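Local coordinates for protein galactokinase (Bifidobacterium longum subsp. infantis ATCC 15697 = JCM 1222 = DSM 20088, PDB 6TEQ) that probably phosphorylates galactose with ATP, as a GHMP-family sugar kinase, and binds 2-deoxy-2-fluoro-galactose, at residues 55-67 against 404-416. Sequence-based numbering, arbitrary orientation. Where two conformers were deposited one is given.
Sequences CLPIALPHRTFIA and LPAFAAASASREA
Arg63 reaches from strand 62-67 to Ser411 and Glu415, its guanidinium lying against 410-415. CB points at that chain, the aliphatic part bends about its CG-CD bond (chi3 79°), and the head then divides its work. NE gives a weak bond to Glu415 OE2, and NH2 closes the salt bridge to the same oxygen at 2.9 Å, with guanidinium and carboxylate planes 68° apart. NH2 also bonds weakly to Ser411 O and passes 2.9 Å from Ser413 OG, at too poor an angle for a hydrogen bond. NH1 takes Ser411 O at 2.9 Å, an oxygen lying in the guanidinium plane although NH1 itself sits well above the carbonyl plane. A water accepts from NH1 and donates to Leu60 O and Ala410 O. Glu415 OE1 is hydrogen-bonded to His12 ND1, while CD of Glu415 rests 3.6 Å from Phe65 CE2.

Strand 33-42 pairs with both 54-70 and 413-417 in the mixed sheet of this GHMP kinase, and Glu415 and Ala416, both facing Val34, make a classic beta bulge there.

Ahead of the corner at Pro61, Ala59 O accepts a hydrogen bond from Ala409 N at 2.8 Å, Leu60 CD2 meets Ala406 CB at 3.6 Å, and Ile58 CG2 packs on Ala408 CB. At the corner, Pro61 CG lies over the Phe407 ring, a CH-pi contact 4.2 Å from its centroid. Just after it, Leu404 CD2 stands over the centre of the His62 imidazole, 3.7 Å above it, and His62 NE2 is hydrogen-bonded to Ile7 O.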
loop_
_atom_site.group_PDB
_atom_site.type_symbol
_atom_site.label_atom_id
_atom_site.label_comp_id
_atom_site.label_asym_id
_atom_site.label_seq_id
_atom_site.Cartn_x
_atom_site.Cartn_y
_atom_site.Cartn_z
ATOM N N CYS A 55 11.351 -1.309 3.074
ATOM C CA CYS A 55 10.395 -0.800 2.061
ATOM C C CYS A 55 10.605 0.696 1.914
ATOM O O CYS A 55 11.254 1.311 2.785
ATOM C CB CYS A 55 8.944 -1.106 2.423
ATOM S SG CYS A 55 8.672 -2.793 3.035
ATOM N N LEU A 56 10.043 1.252 0.853
ATOM C CA LEU A 56 10.152 2.695 0.579
ATOM C C LEU A 56 8.908 3.229 -0.097
ATOM O O LEU A 56 8.966 3.589 -1.278
ATOM C CB LEU A 56 11.424 2.935 -0.234
ATOM C CG LEU A 56 11.867 4.385 -0.298
ATOM C CD1 LEU A 56 12.337 4.884 1.075
ATOM C CD2 LEU A 56 12.973 4.537 -1.311
ATOM N N PRO A 57 7.785 3.304 0.653
ATOM C CA PRO A 57 6.585 3.894 0.062
ATOM C C PRO A 57 6.499 5.409 0.223
ATOM O O PRO A 57 7.172 6.015 1.022
ATOM C CB PRO A 57 5.463 3.240 0.880
ATOM C CG PRO A 57 6.074 3.028 2.271
ATOM C CD PRO A 57 7.532 2.602 1.952
ATOM N N ILE A 58 5.681 5.961 -0.675
ATOM C CA ILE A 58 5.145 7.339 -0.567
ATOM C C ILE A 58 3.643 7.236 -0.457
ATOM O O ILE A 58 3.031 6.254 -0.979
ATOM C CB ILE A 58 5.567 8.217 -1.747
ATOM C CG1 ILE A 58 5.067 7.682 -3.081
ATOM C CG2 ILE A 58 7.069 8.401 -1.731
ATOM C CD1 ILE A 58 5.145 8.647 -4.208
ATOM N N ALA A 59 3.071 8.242 0.165
ATOM C CA ALA A 59 1.609 8.370 0.212
ATOM C C ALA A 59 1.195 9.137 -1.038
ATOM O O ALA A 59 1.797 10.208 -1.368
ATOM C CB ALA A 59 1.190 9.097 1.447
ATOM N N LEU A 60 0.174 8.662 -1.729
ATOM C CA LEU A 60 -0.407 9.416 -2.849
ATOM C C LEU A 60 -1.230 10.607 -2.352
ATOM O O LEU A 60 -1.714 10.639 -1.224
ATOM C CB LEU A 60 -1.257 8.481 -3.691
ATOM C CG LEU A 60 -0.512 7.465 -4.532
ATOM C CD1 LEU A 60 -1.532 6.498 -5.070
ATOM C CD2 LEU A 60 0.210 8.154 -5.676
ATOM N N PRO A 61 -1.509 11.598 -3.220
ATOM C CA PRO A 61 -2.452 12.628 -2.839
ATOM C C PRO A 61 -3.892 12.096 -2.781
ATOM O O PRO A 61 -4.754 12.702 -2.165
ATOM C CB PRO A 61 -2.339 13.602 -3.982
ATOM C CG PRO A 61 -1.747 12.873 -5.152
ATOM C CD PRO A 61 -0.889 11.810 -4.537
ATOM N N HIS A 62 -4.120 10.974 -3.429
ATOM C CA HIS A 62 -5.437 10.304 -3.538
ATOM C C HIS A 62 -5.762 9.715 -2.170
ATOM O O HIS A 62 -4.957 8.919 -1.628
ATOM C CB HIS A 62 -5.411 9.173 -4.558
ATOM C CG HIS A 62 -5.100 9.671 -5.921
ATOM N ND1 HIS A 62 -3.822 10.092 -6.237
ATOM C CD2 HIS A 62 -5.877 9.857 -7.013
ATOM C CE1 HIS A 62 -3.831 10.555 -7.487
ATOM N NE2 HIS A 62 -5.073 10.379 -7.995
ATOM N N ARG A 63 -6.913 10.060 -1.604
ATOM C CA ARG A 63 -7.324 9.684 -0.256
ATOM C C ARG A 63 -8.718 9.071 -0.267
ATOM O O ARG A 63 -9.559 9.407 -1.174
ATOM C CB ARG A 63 -7.235 10.866 0.669
ATOM C CG ARG A 63 -5.804 11.415 0.810
ATOM C CD ARG A 63 -5.728 12.855 1.260
ATOM N NE ARG A 63 -5.919 13.102 2.693
ATOM C CZ ARG A 63 -5.014 12.927 3.648
ATOM N NH1 ARG A 63 -3.815 12.449 3.368
ATOM N NH2 ARG A 63 -5.302 13.278 4.893
ATOM N N THR A 64 -8.954 8.298 0.789
ATOM C CA THR A 64 -10.302 7.851 1.191
ATOM C C THR A 64 -10.714 8.792 2.329
ATOM O O THR A 64 -9.981 8.852 3.351
ATOM C CB THR A 64 -10.296 6.402 1.632
ATOM O OG1 THR A 64 -9.995 5.683 0.445
ATOM C CG2 THR A 64 -11.581 5.888 2.254
ATOM N N PHE A 65 -11.897 9.373 2.216
ATOM C CA PHE A 65 -12.486 10.285 3.193
ATOM C C PHE A 65 -13.617 9.589 3.909
ATOM O O PHE A 65 -14.433 8.888 3.288
ATOM C CB PHE A 65 -13.046 11.544 2.531
ATOM C CG PHE A 65 -11.952 12.406 1.969
ATOM C CD1 PHE A 65 -11.413 12.121 0.739
ATOM C CD2 PHE A 65 -11.596 13.599 2.576
ATOM C CE1 PHE A 65 -10.384 12.898 0.249
ATOM C CE2 PHE A 65 -10.538 14.354 2.108
ATOM C CZ PHE A 65 -9.967 14.017 0.918
ATOM N N ILE A 66 -13.532 9.620 5.228
ATOM C CA ILE A 66 -14.538 8.960 6.087
ATOM C C ILE A 66 -15.223 10.048 6.886
ATOM O O ILE A 66 -14.565 10.740 7.694
ATOM C CB ILE A 66 -13.987 7.900 7.022
ATOM C CG1 ILE A 66 -15.080 7.093 7.754
ATOM C CG2 ILE A 66 -12.895 8.431 7.934
ATOM C CD1 ILE A 66 -14.529 6.110 8.744
ATOM N N ALA A 67 -16.526 10.153 6.703
ATOM C CA ALA A 67 -17.380 10.956 7.632
ATOM C C ALA A 67 -17.870 9.967 8.703
ATOM O O ALA A 67 -18.413 8.913 8.342
ATOM C CB ALA A 67 -18.495 11.616 6.866
ATOM N N LEU A 404 -2.510 8.186 -12.947
ATOM C CA LEU A 404 -2.776 9.065 -11.788
ATOM C C LEU A 404 -1.563 9.966 -11.662
ATOM O O LEU A 404 -0.440 9.465 -11.741
ATOM C CB LEU A 404 -2.857 8.244 -10.484
ATOM C CG LEU A 404 -3.964 7.268 -10.149
ATOM C CD1 LEU A 404 -3.781 6.032 -10.960
ATOM C CD2 LEU A 404 -3.836 6.923 -8.647
ATOM N N PRO A 405 -1.741 11.269 -11.356
ATOM C CA PRO A 405 -0.635 12.091 -10.904
ATOM C C PRO A 405 -0.137 11.541 -9.573
ATOM O O PRO A 405 -0.924 10.971 -8.803
ATOM C CB PRO A 405 -1.230 13.471 -10.739
ATOM C CG PRO A 405 -2.679 13.194 -10.449
ATOM C CD PRO A 405 -3.021 11.969 -11.283
ATOM N N ALA A 406 1.140 11.741 -9.332
ATOM C CA ALA A 406 1.757 11.155 -8.128
ATOM C C ALA A 406 2.917 12.016 -7.670
ATOM O O ALA A 406 3.768 12.369 -8.454
ATOM C CB ALA A 406 2.135 9.715 -8.343
ATOM N N PHE A 407 3.012 12.132 -6.371
ATOM C CA PHE A 407 4.148 12.745 -5.672
ATOM C C PHE A 407 3.992 12.308 -4.227
ATOM O O PHE A 407 2.892 11.862 -3.846
ATOM C CB PHE A 407 4.120 14.254 -5.844
ATOM C CG PHE A 407 2.779 14.885 -5.569
ATOM C CD1 PHE A 407 2.408 15.294 -4.300
ATOM C CD2 PHE A 407 1.919 15.124 -6.646
ATOM C CE1 PHE A 407 1.155 15.882 -4.099
ATOM C CE2 PHE A 407 0.675 15.712 -6.441
ATOM C CZ PHE A 407 0.294 16.089 -5.164
ATOM N N ALA A 408 4.989 12.547 -3.436
ATOM C CA ALA A 408 4.967 12.169 -2.021
ATOM C C ALA A 408 4.121 13.187 -1.268
ATOM O O ALA A 408 4.481 14.379 -1.130
ATOM C CB ALA A 408 6.371 12.103 -1.482
ATOM N N ALA A 409 2.988 12.719 -0.768
ATOM C CA ALA A 409 1.938 13.504 -0.099
ATOM C C ALA A 409 1.852 13.127 1.377
ATOM O O ALA A 409 2.610 12.297 1.880
ATOM C CB ALA A 409 0.627 13.306 -0.839
ATOM N N ALA A 410 1.011 13.875 2.096
ATOM C CA ALA A 410 0.819 13.740 3.545
ATOM C C ALA A 410 0.077 12.465 3.906
ATOM O O ALA A 410 -0.665 11.852 3.067
ATOM C CB ALA A 410 0.066 14.980 4.023
ATOM N N SER A 411 0.311 12.042 5.141
ATOM C CA SER A 411 -0.317 10.840 5.697
ATOM C C SER A 411 -1.767 11.166 6.096
ATOM O O SER A 411 -2.275 12.289 5.862
ATOM C CB SER A 411 0.470 10.333 6.889
ATOM O OG SER A 411 0.359 11.278 7.964
ATOM N N ALA A 412 -2.398 10.225 6.734
ATOM C CA ALA A 412 -3.789 10.323 7.236
ATOM C C ALA A 412 -3.904 11.544 8.153
ATOM O O ALA A 412 -2.967 11.858 8.901
ATOM C CB ALA A 412 -4.189 9.067 7.922
ATOM N N SER A 413 -5.062 12.133 8.201
ATOM C CA SER A 413 -5.294 13.316 9.049
ATOM C C SER A 413 -6.775 13.510 9.265
ATOM O O SER A 413 -7.604 13.001 8.455
ATOM C CB SER A 413 -4.679 14.552 8.486
ATOM O OG SER A 413 -5.298 14.951 7.300
ATOM N N ARG A 414 -7.087 14.272 10.288
ATOM C CA ARG A 414 -8.440 14.836 10.401
ATOM C C ARG A 414 -8.574 15.942 9.363
ATOM O O ARG A 414 -7.639 16.739 9.164
ATOM C CB ARG A 414 -8.767 15.434 11.780
ATOM C CG ARG A 414 -10.249 15.777 11.869
ATOM C CD ARG A 414 -10.598 15.888 13.316
ATOM N NE ARG A 414 -10.083 17.143 13.815
ATOM C CZ ARG A 414 -9.873 17.413 15.125
ATOM N NH1 ARG A 414 -10.051 16.499 16.057
ATOM N NH2 ARG A 414 -9.433 18.591 15.504
ATOM N N GLU A 415 -9.680 15.934 8.653
ATOM C CA GLU A 415 -9.991 16.871 7.556
ATOM C C GLU A 415 -10.982 17.932 8.033
ATOM O O GLU A 415 -10.812 19.037 7.619
ATOM C CB GLU A 415 -10.516 16.079 6.356
ATOM C CG GLU A 415 -9.535 15.097 5.724
ATOM C CD GLU A 415 -8.524 15.688 4.767
ATOM O OE1 GLU A 415 -8.728 16.826 4.373
ATOM O OE2 GLU A 415 -7.532 15.008 4.402
ATOM N N ALA A 416 -11.935 17.583 8.908
ATOM C CA ALA A 416 -13.003 18.456 9.438
ATOM C C ALA A 416 -13.529 17.942 10.783
ATOM O O ALA A 416 -13.454 16.745 11.031
ATOM C CB ALA A 416 -14.140 18.531 8.444
HETATM O O HOH W 1 4.647 10.511 1.072
HETATM O O HOH W 2 -2.151 12.317 0.902
#